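Local coordinates for protein putative glucosidase lplD, ALPHA-GALACTURONIDASE (Bacillus subtilis, PDB 3FEF) that hydrolyses alpha-1,4-linked di-galacturonate to galacturonate, as a family 4 glycosidase that uses NAD+ and a manganese ion as cofactors, at residues 107-112 against 145-150; 88-93 against 119-124; 204-209 against 270-275; 124-129 against 150-155. One frame throughout, in Å; residues are numbered along the deposited sequence.

Contact 1: residues 107-112 against 145-150; sequences VGDTVG and YTNPMS
Thr110 and Pro148 bring the two backbones closest, with their CA atoms 4.6 Å apart, where a loop meets the start of helix 149-159 in the Rossmann-type domain of this family 4 glycosidase. The peptide bond before Pro148 is cis, and Pro148 itself takes the N-cap position, so the chain turns sharply from loop into helix. Asp109 O comes within 3.3 Å of Pro148 CA. It also passes Pro148 N, which as a proline nitrogen has no hydrogen to give, so the carbonyl simply packs against CA and CB of Pro148.

The side chains that meet are Asp109 and Asn147, the latter a substrate-binding residue by similarity. Asp109 CG stands between backbone N and carbonyl carbon (chi1 66°), which swings the carboxylate up beside the amide; OD2 lies 3.2 Å from Asn147 ND2, with the two flat groups turned 64° against each other. The other oxygen, Asp109 OD1, accepts a bond from Thr110 OG1 (2.8 Å) from well above the carboxylate plane. Threonine suits this place because one hydroxyl can serve several partners: Thr110 OG1 also reaches the metal-binding His206. Arg118, from helix 112-136, bonds to Asn147 O. A water bridges the two segments, giving hydrogens to Asn147 OD1 at 2.9 Å and Thr110 OG1 at 3.2 Å while its oxygen accepts from Met149 N at 2.9 Å, in the first turn of the helix.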
# COMPACT_ATOMS: atom_id res chain seq x y z
N VAL A 107 -32.85 -4.49 -14.58
CA VAL A 107 -33.09 -3.27 -13.84
C VAL A 107 -32.46 -2.09 -14.55
O VAL A 107 -33.10 -1.06 -14.73
CB VAL A 107 -32.51 -3.34 -12.42
CG1 VAL A 107 -32.98 -2.15 -11.59
CG2 VAL A 107 -32.88 -4.65 -11.76
N GLY A 108 -31.20 -2.25 -14.93
CA GLY A 108 -30.48 -1.23 -15.69
C GLY A 108 -30.19 0.08 -14.99
O GLY A 108 -30.08 1.11 -15.65
N ASP A 109 -30.04 0.05 -13.67
CA ASP A 109 -29.78 1.27 -12.91
C ASP A 109 -28.43 1.22 -12.20
O ASP A 109 -28.08 2.14 -11.47
CB ASP A 109 -30.89 1.51 -11.87
CG ASP A 109 -30.92 0.45 -10.76
OD1 ASP A 109 -30.22 -0.57 -10.88
OD2 ASP A 109 -31.65 0.63 -9.77
N THR A 110 -27.67 0.16 -12.44
CA THR A 110 -26.48 -0.11 -11.67
C THR A 110 -25.27 -0.37 -12.57
O THR A 110 -24.34 0.41 -12.56
CB THR A 110 -26.74 -1.27 -10.67
OG1 THR A 110 -27.71 -0.82 -9.70
CG2 THR A 110 -25.47 -1.68 -9.92
N VAL A 111 -25.29 -1.46 -13.33
CA VAL A 111 -24.22 -1.74 -14.30
C VAL A 111 -24.84 -2.01 -15.67
O VAL A 111 -25.97 -1.59 -15.94
CB VAL A 111 -23.33 -2.92 -13.90
CG1 VAL A 111 -22.46 -2.54 -12.70
CG2 VAL A 111 -24.16 -4.15 -13.58
N GLY A 112 -24.12 -2.71 -16.54
CA GLY A 112 -24.62 -2.93 -17.89
C GLY A 112 -24.68 -1.58 -18.62
O GLY A 112 -24.28 -0.54 -18.05
N TYR A 145 -29.36 7.45 -1.29
CA TYR A 145 -30.20 6.33 -1.62
C TYR A 145 -30.28 6.14 -3.14
O TYR A 145 -30.86 5.17 -3.61
CB TYR A 145 -31.62 6.57 -1.12
CG TYR A 145 -31.79 6.39 0.35
CD1 TYR A 145 -31.72 5.12 0.92
CD2 TYR A 145 -32.04 7.47 1.18
CE1 TYR A 145 -31.89 4.93 2.28
CE2 TYR A 145 -32.21 7.30 2.54
CZ TYR A 145 -32.12 6.02 3.08
OH TYR A 145 -32.30 5.84 4.42
N THR A 146 -29.72 7.09 -3.88
CA THR A 146 -29.84 7.10 -5.34
C THR A 146 -28.93 6.07 -6.04
O THR A 146 -27.81 5.85 -5.61
CB THR A 146 -29.48 8.48 -5.92
OG1 THR A 146 -30.21 9.52 -5.24
CG2 THR A 146 -29.79 8.51 -7.40
N ASN A 147 -29.43 5.46 -7.12
CA ASN A 147 -28.63 4.60 -7.98
C ASN A 147 -28.22 5.33 -9.26
O ASN A 147 -28.98 6.18 -9.75
CB ASN A 147 -29.45 3.37 -8.35
CG ASN A 147 -29.72 2.49 -7.16
OD1 ASN A 147 -28.83 2.23 -6.35
ND2 ASN A 147 -30.95 2.02 -7.03
N PRO A 148 -27.06 4.99 -9.85
CA PRO A 148 -26.09 3.93 -9.50
C PRO A 148 -25.25 4.32 -8.28
O PRO A 148 -24.50 5.29 -8.32
CB PRO A 148 -25.21 3.82 -10.74
CG PRO A 148 -25.29 5.16 -11.38
CD PRO A 148 -26.67 5.70 -11.08
N MSE A 149 -25.41 3.54 -7.23
CA MSE A 149 -24.93 3.88 -5.89
C MSE A 149 -23.43 4.18 -5.82
O MSE A 149 -23.01 5.19 -5.28
CB MSE A 149 -25.23 2.71 -4.97
CG MSE A 149 -24.57 2.85 -3.64
SE MSE A 149 -25.86 3.61 -2.43
CE MSE A 149 -26.72 2.01 -1.90
N SER A 150 -22.63 3.28 -6.38
CA SER A 150 -21.18 3.39 -6.34
C SER A 150 -20.65 4.61 -7.08
O SER A 150 -19.71 5.25 -6.62
CB SER A 150 -20.57 2.11 -6.90
OG SER A 150 -21.05 0.98 -6.18
O HOH W 1 -26.48 0.83 -7.27

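Contact 2: residues 88-93 against 119-124; sequences LDDMEV and GLRAVP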
# COMPACT_ATOMS: atom_id res chain seq x y z
N LEU A 88 -38.14 9.20 -16.79
CA LEU A 88 -38.44 7.82 -17.14
C LEU A 88 -38.31 7.60 -18.64
O LEU A 88 -38.07 6.48 -19.10
CB LEU A 88 -39.83 7.42 -16.63
CG LEU A 88 -39.97 7.28 -15.11
CD1 LEU A 88 -41.39 6.95 -14.74
CD2 LEU A 88 -39.01 6.24 -14.52
N ASP A 89 -38.43 8.67 -19.43
CA ASP A 89 -38.14 8.57 -20.86
C ASP A 89 -36.65 8.27 -21.11
O ASP A 89 -36.32 7.44 -21.95
CB ASP A 89 -38.58 9.83 -21.62
CG ASP A 89 -40.08 10.10 -21.49
OD1 ASP A 89 -40.88 9.13 -21.49
OD2 ASP A 89 -40.46 11.28 -21.38
N ASP A 90 -35.76 8.92 -20.37
CA ASP A 90 -34.34 8.61 -20.48
C ASP A 90 -34.10 7.14 -20.13
O ASP A 90 -33.31 6.45 -20.78
CB ASP A 90 -33.52 9.50 -19.55
CG ASP A 90 -33.55 10.95 -19.96
OD1 ASP A 90 -33.78 11.21 -21.16
OD2 ASP A 90 -33.34 11.83 -19.10
N MSE A 91 -34.82 6.66 -19.13
CA MSE A 91 -34.63 5.30 -18.65
C MSE A 91 -35.07 4.24 -19.66
O MSE A 91 -34.43 3.18 -19.78
CB MSE A 91 -35.35 5.11 -17.31
CG MSE A 91 -34.78 3.99 -16.50
SE MSE A 91 -35.39 3.99 -14.64
CE MSE A 91 -34.63 2.24 -14.14
N GLU A 92 -36.14 4.53 -20.39
CA GLU A 92 -36.61 3.65 -21.45
C GLU A 92 -35.46 3.37 -22.43
O GLU A 92 -35.30 2.24 -22.92
CB GLU A 92 -37.80 4.30 -22.16
CG GLU A 92 -38.58 3.37 -23.09
CD GLU A 92 -39.87 4.01 -23.59
OE1 GLU A 92 -40.67 4.49 -22.75
OE2 GLU A 92 -40.10 4.04 -24.83
N VAL A 93 -34.67 4.39 -22.71
CA VAL A 93 -33.44 4.23 -23.48
C VAL A 93 -32.39 3.42 -22.70
O VAL A 93 -31.94 2.39 -23.18
CB VAL A 93 -32.87 5.60 -23.91
CG1 VAL A 93 -31.57 5.41 -24.70
CG2 VAL A 93 -33.91 6.36 -24.74
N GLY A 119 -25.20 6.36 -14.90
CA GLY A 119 -24.18 6.93 -14.03
C GLY A 119 -23.65 8.19 -14.67
O GLY A 119 -23.51 9.24 -14.03
N LEU A 120 -23.37 8.10 -15.96
CA LEU A 120 -22.84 9.23 -16.69
C LEU A 120 -23.73 10.46 -16.48
O LEU A 120 -23.27 11.54 -16.17
CB LEU A 120 -22.83 8.85 -18.15
CG LEU A 120 -21.63 9.17 -19.00
CD1 LEU A 120 -20.34 9.08 -18.20
CD2 LEU A 120 -21.65 8.16 -20.16
N ARG A 121 -25.03 10.28 -16.66
CA ARG A 121 -26.03 11.33 -16.45
C ARG A 121 -26.03 11.84 -14.99
O ARG A 121 -26.24 13.02 -14.73
CB ARG A 121 -27.39 10.74 -16.79
CG ARG A 121 -28.49 11.71 -17.15
CD ARG A 121 -29.57 11.03 -18.05
NE ARG A 121 -30.31 9.96 -17.38
CZ ARG A 121 -30.38 8.71 -17.82
NH1 ARG A 121 -29.78 8.37 -18.95
NH2 ARG A 121 -31.07 7.80 -17.16
N ALA A 122 -25.80 10.95 -14.04
CA ALA A 122 -25.89 11.35 -12.63
C ALA A 122 -24.68 12.14 -12.15
O ALA A 122 -24.78 12.91 -11.20
CB ALA A 122 -26.09 10.10 -11.74
N VAL A 123 -23.54 11.95 -12.80
CA VAL A 123 -22.31 12.57 -12.34
C VAL A 123 -22.45 14.08 -12.12
O VAL A 123 -22.11 14.58 -11.05
CB VAL A 123 -21.10 12.23 -13.26
CG1 VAL A 123 -19.86 13.05 -12.86
CG2 VAL A 123 -20.79 10.73 -13.16
N PRO A 124 -22.91 14.83 -13.13
CA PRO A 124 -22.93 16.28 -12.89
C PRO A 124 -24.02 16.72 -11.91
O PRO A 124 -23.92 17.77 -11.30
CB PRO A 124 -23.11 16.90 -14.29
CG PRO A 124 -23.64 15.78 -15.16
CD PRO A 124 -23.19 14.46 -14.53
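Packing and a long-range charge pair, both between Asp90 and Arg121, make up nearly all of this contact, which joins helices 88-96 and 112-136 of the Rossmann-type domain at a distance from the metal site. The nearest CA atoms, those of the same two residues, are still 9.6 Å apart. Asp90 CB sits over the centre of one guanidinium face, 3.7 Å from Arg121 CZ. The long arginine suits the gap: CG leaves anti to the backbone N (chi1 -158°) and the chain bends only at chi3, so the flat head reaches the other helix and lies under the methylene.

The electrostatic part is weaker than the pairing of opposite charges suggests. Asp90 OD2 is 4.0 Å from Arg121 NE, a long salt bridge in which the oxygen stands well out of the guanidinium plane and no N-H points at it. Each group has stronger partners elsewhere: Asp90 OD2 accepts from Ser87 N, just ahead of the first turn of its own helix, while Arg121 bonds through NE to Pro85 O and through NH2 in a salt bridge to Asp94, one turn further along helix 88-96.

Among the neighbouring elements, Met91 on the first helix packs against helix 295-314, Val123 on the second against helix 149-159, and Leu120 and Val123 meet helix 383-405.

Contact 3: residues 204-209 against 270-275; sequences INHFTW and DRHLAE. With MG (magnesium ion), chain G; SO4 (sulfate ion), chain E.
The metal site of the enzyme is built here on His206, whose imidazole is stacked on that of His272. The rings lie face to face, centroids 3.9 Å apart and planes 13° from parallel, with His272 CD2 over the centre of the His206 face. The backbones bring the two CB atoms close, and both side chains then leave with CG anti to the carbonyl carbon and beside the backbone N, matching torsions that carry the rings along the same course, one over the other.

His206 is the third residue of a type II turn from Ile204 to Phe207, closed by Phe207 N to Ile204 O at 2.8 Å. There its phi is positive, and the turn presents the ring to the metal. His206 NE2 binds the magnesium ion at 2.3 Å; three waters and Cys169 complete the ligands seen. Activity was shown with manganese, which probably takes the same place. The other nitrogen, ND1, is held by a hydroxyl of the Rossmann-type domain, fixing the rotation of the ring. Leu273 adds apolar cover, its CD2 4.1 Å from His206 O.

Arg271, one residue before His272, reaches instead for a sulfate, probably from the crystallisation liquor. Arg271 NH1 gives a nearly straight bond to O2 of the sulfate (2.7 Å, 167°), and Arg298 grips the same anion. A positively lined pocket next to the metal is consistent with an enzyme whose substrate carries carboxylates. The chemistry implies a metal ligand held on three counts, by metal, by hydroxyl and by stacked ring, while the bound waters may occupy places that substrate oxygens would take.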
# COMPACT_ATOMS: atom_id res chain seq x y z
N ILE A 204 -19.76 -4.69 -3.59
CA ILE A 204 -20.16 -3.37 -4.02
C ILE A 204 -21.68 -3.45 -4.10
O ILE A 204 -22.24 -4.56 -4.16
CB ILE A 204 -19.58 -3.04 -5.40
CG1 ILE A 204 -19.97 -4.12 -6.40
CG2 ILE A 204 -18.04 -2.93 -5.33
CD1 ILE A 204 -19.33 -3.93 -7.80
N ASN A 205 -22.34 -2.31 -4.09
CA ASN A 205 -23.81 -2.27 -4.07
C ASN A 205 -24.49 -3.15 -5.14
O ASN A 205 -24.09 -3.16 -6.30
CB ASN A 205 -24.29 -0.81 -4.20
CG ASN A 205 -25.80 -0.67 -4.00
OD1 ASN A 205 -26.35 -1.02 -2.93
ND2 ASN A 205 -26.47 -0.20 -5.02
N HIS A 206 -25.51 -3.89 -4.73
CA HIS A 206 -26.21 -4.87 -5.60
C HIS A 206 -25.37 -6.08 -5.99
O HIS A 206 -25.85 -6.95 -6.72
CB HIS A 206 -26.81 -4.20 -6.85
CG HIS A 206 -27.90 -3.23 -6.53
ND1 HIS A 206 -28.27 -2.21 -7.38
CD2 HIS A 206 -28.67 -3.09 -5.43
CE1 HIS A 206 -29.25 -1.51 -6.83
NE2 HIS A 206 -29.51 -2.03 -5.65
N PHE A 207 -24.13 -6.12 -5.53
CA PHE A 207 -23.24 -7.26 -5.78
C PHE A 207 -22.48 -7.54 -4.47
O PHE A 207 -21.25 -7.50 -4.42
CB PHE A 207 -22.26 -6.93 -6.91
CG PHE A 207 -21.57 -8.15 -7.51
CD1 PHE A 207 -22.32 -9.20 -8.05
CD2 PHE A 207 -20.18 -8.23 -7.54
CE1 PHE A 207 -21.69 -10.31 -8.62
CE2 PHE A 207 -19.55 -9.33 -8.09
CZ PHE A 207 -20.31 -10.38 -8.64
N THR A 208 -23.27 -7.78 -3.42
CA THR A 208 -22.80 -8.03 -2.07
C THR A 208 -22.84 -9.51 -1.74
O THR A 208 -23.68 -10.26 -2.24
CB THR A 208 -23.70 -7.31 -1.05
OG1 THR A 208 -25.06 -7.39 -1.51
CG2 THR A 208 -23.32 -5.84 -0.92
N TRP A 209 -21.92 -9.93 -0.86
CA TRP A 209 -21.76 -11.34 -0.56
C TRP A 209 -21.58 -11.55 0.93
O TRP A 209 -20.96 -10.74 1.63
CB TRP A 209 -20.53 -11.89 -1.31
CG TRP A 209 -20.73 -11.78 -2.80
CD1 TRP A 209 -20.65 -10.65 -3.56
CD2 TRP A 209 -21.07 -12.85 -3.70
NE1 TRP A 209 -20.92 -10.95 -4.87
CE2 TRP A 209 -21.18 -12.29 -4.99
CE3 TRP A 209 -21.30 -14.22 -3.53
CZ2 TRP A 209 -21.50 -13.05 -6.11
CZ3 TRP A 209 -21.62 -14.98 -4.64
CH2 TRP A 209 -21.72 -14.40 -5.92
N ASP A 270 -32.19 -11.67 -6.94
CA ASP A 270 -31.82 -12.29 -8.20
C ASP A 270 -31.77 -11.26 -9.36
O ASP A 270 -30.85 -11.28 -10.19
CB ASP A 270 -32.81 -13.43 -8.50
CG ASP A 270 -32.48 -14.72 -7.72
OD1 ASP A 270 -31.79 -14.64 -6.67
OD2 ASP A 270 -32.87 -15.82 -8.18
N ARG A 271 -32.73 -10.35 -9.39
CA ARG A 271 -32.82 -9.38 -10.47
C ARG A 271 -31.60 -8.45 -10.53
O ARG A 271 -31.26 -7.93 -11.59
CB ARG A 271 -34.12 -8.57 -10.34
CG ARG A 271 -34.24 -7.86 -8.98
CD ARG A 271 -35.65 -7.37 -8.68
NE ARG A 271 -36.07 -6.30 -9.57
CZ ARG A 271 -36.02 -5.00 -9.28
NH1 ARG A 271 -36.44 -4.10 -10.16
NH2 ARG A 271 -35.56 -4.59 -8.11
N HIS A 272 -30.94 -8.23 -9.40
CA HIS A 272 -29.75 -7.37 -9.37
C HIS A 272 -28.49 -8.17 -9.64
O HIS A 272 -27.63 -7.72 -10.37
CB HIS A 272 -29.62 -6.67 -8.02
CG HIS A 272 -30.64 -5.60 -7.81
ND1 HIS A 272 -31.58 -5.64 -6.80
CD2 HIS A 272 -30.88 -4.45 -8.49
CE1 HIS A 272 -32.34 -4.57 -6.87
NE2 HIS A 272 -31.93 -3.83 -7.88
N LEU A 273 -28.40 -9.35 -9.03
CA LEU A 273 -27.24 -10.21 -9.19
C LEU A 273 -27.06 -10.53 -10.65
O LEU A 273 -25.93 -10.59 -11.16
CB LEU A 273 -27.45 -11.53 -8.42
CG LEU A 273 -27.46 -11.48 -6.89
CD1 LEU A 273 -27.89 -12.83 -6.28
CD2 LEU A 273 -26.09 -11.01 -6.31
N ALA A 274 -28.18 -10.78 -11.31
CA ALA A 274 -28.18 -11.24 -12.69
C ALA A 274 -27.44 -10.30 -13.63
O ALA A 274 -27.00 -10.71 -14.68
CB ALA A 274 -29.61 -11.47 -13.18
N GLU A 275 -27.28 -9.04 -13.27
CA GLU A 275 -26.69 -8.10 -14.22
C GLU A 275 -25.15 -8.02 -14.14
O GLU A 275 -24.53 -7.34 -14.96
CB GLU A 275 -27.28 -6.71 -14.01
CG GLU A 275 -28.79 -6.73 -13.81
CD GLU A 275 -29.42 -5.39 -14.10
OE1 GLU A 275 -29.28 -4.47 -13.26
OE2 GLU A 275 -30.03 -5.25 -15.18
MG MG G . -30.60 -1.11 -3.84
S SO4 E . -36.26 -0.64 -8.03
O1 SO4 E . -37.54 -0.55 -7.33
O2 SO4 E . -36.36 -1.55 -9.16
O3 SO4 E . -35.26 -1.13 -7.09
O4 SO4 E . -35.87 0.68 -8.50
O HOH W 2 -32.62 -2.30 -3.89
O HOH W 3 -31.93 -0.10 -2.15
O HOH W 4 -29.12 0.68 -4.13

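Contact 4: residues 124-129 against 150-155; sequences PIFAEI and SVCTRV
Tight packing in this contact centres on Phe126 and Cys152, from helices 112-136 and 149-159, which precede and follow strand 141-144 of the parallel Rossmann-type sheet and pack side by side. The short helical segments approach to 8.9 Å at a crossing angle of -34°. Cysteine is small enough for its CB and SG to sit close over one face of the ring: CB stands almost on the ring normal, 3.6 Å from the Phe126 centroid, in a CH-pi contact. The sulfur is set further off-centre over the same face, with Cys152 SG 3.5 Å from Phe126 CE2, a sulfur-aromatic contact. Phe126 CG is anti to the carbonyl carbon (chi1 -82°), which turns the ring inward, where it also touches Thr146 and Asn144 near the sheet.

One turn along, Val155 presses a single methyl against the opposing backbone and the base of the Phe126 side chain. With CG1 anti to its own N (chi1 168°), that methyl reaches Ala127 N at 3.5 Å and Phe126 CB at 3.9 Å. Alanine leaves room for the branch, for its CB is no nearer than 4.3 Å to Val155 CG1.

The backs of the helices differ sharply from this seam. Pro124 and Glu128 are exposed to solvent; Arg154, partly exposed, points elsewhere to a salt bridge with Glu397.

No hydrogen bond or charge pair crosses between the segments. Cohesion therefore rests on burial of apolar surface and on the dispersion and weak electrostatic attraction of methylene and sulfur for the aromatic face, interactions that depend on close shape matching.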
# COMPACT_ATOMS: atom_id res chain seq x y z
N PRO A 124 -22.91 14.83 -13.13
CA PRO A 124 -22.93 16.28 -12.89
C PRO A 124 -24.02 16.72 -11.91
O PRO A 124 -23.92 17.77 -11.30
CB PRO A 124 -23.11 16.90 -14.29
CG PRO A 124 -23.64 15.78 -15.16
CD PRO A 124 -23.19 14.46 -14.53
N ILE A 125 -25.06 15.90 -11.75
CA ILE A 125 -26.06 16.18 -10.72
C ILE A 125 -25.45 16.07 -9.31
O ILE A 125 -25.72 16.89 -8.44
CB ILE A 125 -27.28 15.25 -10.85
CG1 ILE A 125 -27.95 15.45 -12.21
CG2 ILE A 125 -28.28 15.52 -9.73
CD1 ILE A 125 -29.21 14.61 -12.41
N PHE A 126 -24.61 15.07 -9.10
CA PHE A 126 -24.05 14.87 -7.77
C PHE A 126 -22.85 15.78 -7.50
O PHE A 126 -22.59 16.15 -6.35
CB PHE A 126 -23.74 13.38 -7.51
CG PHE A 126 -24.95 12.60 -7.10
CD1 PHE A 126 -25.13 12.23 -5.76
CD2 PHE A 126 -25.92 12.25 -8.03
CE1 PHE A 126 -26.27 11.52 -5.37
CE2 PHE A 126 -27.08 11.53 -7.64
CZ PHE A 126 -27.25 11.17 -6.31
N ALA A 127 -22.12 16.15 -8.55
CA ALA A 127 -21.08 17.16 -8.42
C ALA A 127 -21.69 18.44 -7.89
O ALA A 127 -21.13 19.09 -7.00
CB ALA A 127 -20.40 17.41 -9.78
N GLU A 128 -22.85 18.81 -8.44
CA GLU A 128 -23.56 20.02 -8.00
C GLU A 128 -24.08 19.89 -6.56
O GLU A 128 -23.99 20.82 -5.77
CB GLU A 128 -24.72 20.36 -8.96
CG GLU A 128 -25.54 21.58 -8.48
CD GLU A 128 -26.53 22.13 -9.51
OE1 GLU A 128 -27.17 21.35 -10.25
OE2 GLU A 128 -26.68 23.38 -9.56
N ILE A 129 -24.63 18.73 -6.23
CA ILE A 129 -25.06 18.48 -4.85
C ILE A 129 -23.86 18.54 -3.91
O ILE A 129 -23.91 19.18 -2.86
CB ILE A 129 -25.79 17.14 -4.75
CG1 ILE A 129 -27.18 17.26 -5.38
CG2 ILE A 129 -25.88 16.71 -3.30
CD1 ILE A 129 -27.88 15.88 -5.63
N SER A 150 -22.63 3.28 -6.38
CA SER A 150 -21.18 3.39 -6.34
C SER A 150 -20.65 4.61 -7.08
O SER A 150 -19.71 5.25 -6.62
CB SER A 150 -20.57 2.11 -6.90
OG SER A 150 -21.05 0.98 -6.18
N VAL A 151 -21.24 4.95 -8.21
CA VAL A 151 -20.84 6.13 -8.94
C VAL A 151 -21.26 7.42 -8.25
O VAL A 151 -20.43 8.30 -8.06
CB VAL A 151 -21.39 6.11 -10.39
CG1 VAL A 151 -21.23 7.49 -11.04
CG2 VAL A 151 -20.68 4.99 -11.22
N CYS A 152 -22.53 7.54 -7.86
CA CYS A 152 -23.02 8.75 -7.21
C CYS A 152 -22.27 9.01 -5.94
O CYS A 152 -21.78 10.12 -5.69
CB CYS A 152 -24.51 8.61 -6.85
SG CYS A 152 -25.56 8.46 -8.28
N THR A 153 -22.16 8.00 -5.11
CA THR A 153 -21.48 8.20 -3.85
C THR A 153 -20.02 8.57 -4.11
O THR A 153 -19.46 9.40 -3.40
CB THR A 153 -21.60 6.94 -2.98
OG1 THR A 153 -22.99 6.58 -2.91
CG2 THR A 153 -21.09 7.21 -1.59
N ARG A 154 -19.41 7.97 -5.13
CA ARG A 154 -18.01 8.24 -5.38
C ARG A 154 -17.80 9.67 -5.84
O ARG A 154 -16.78 10.26 -5.54
CB ARG A 154 -17.46 7.29 -6.44
CG ARG A 154 -16.00 7.54 -6.72
CD ARG A 154 -15.07 7.08 -5.58
NE ARG A 154 -13.72 6.99 -6.15
CZ ARG A 154 -12.74 7.83 -5.87
NH1 ARG A 154 -12.89 8.78 -4.97
NH2 ARG A 154 -11.58 7.70 -6.48
N VAL A 155 -18.78 10.21 -6.55
CA VAL A 155 -18.70 11.57 -7.08
C VAL A 155 -18.74 12.54 -5.92
O VAL A 155 -18.01 13.52 -5.90
CB VAL A 155 -19.83 11.87 -8.11
CG1 VAL A 155 -19.93 13.39 -8.43
CG2 VAL A 155 -19.62 11.05 -9.39

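In the fold
Contacts 1, 2 and 4 lie in the Rossmann-type part of the chain and contact 3 in the C-terminal part, so the metal site forms where the two meet. Contacts 1 and 3 have centres about 10 Å apart and are joined by Thr110 OG1 to His206 ND1, 2.8 Å, and by Val107 N to Glu275 OE2, 3.0 Å. Contact 4 shares helix 149-159 with contact 1 and helix 112-136 with contact 2. Behind the site, Pro148 CG packs 3.4 Å from Gly119 CA, and Thr146 CB 3.5 Å from Phe126 CZ. Contacts 2 and 4 both stand back from the metal, the Met91 and Cys152 side chains each about 12 Å from the magnesium ion.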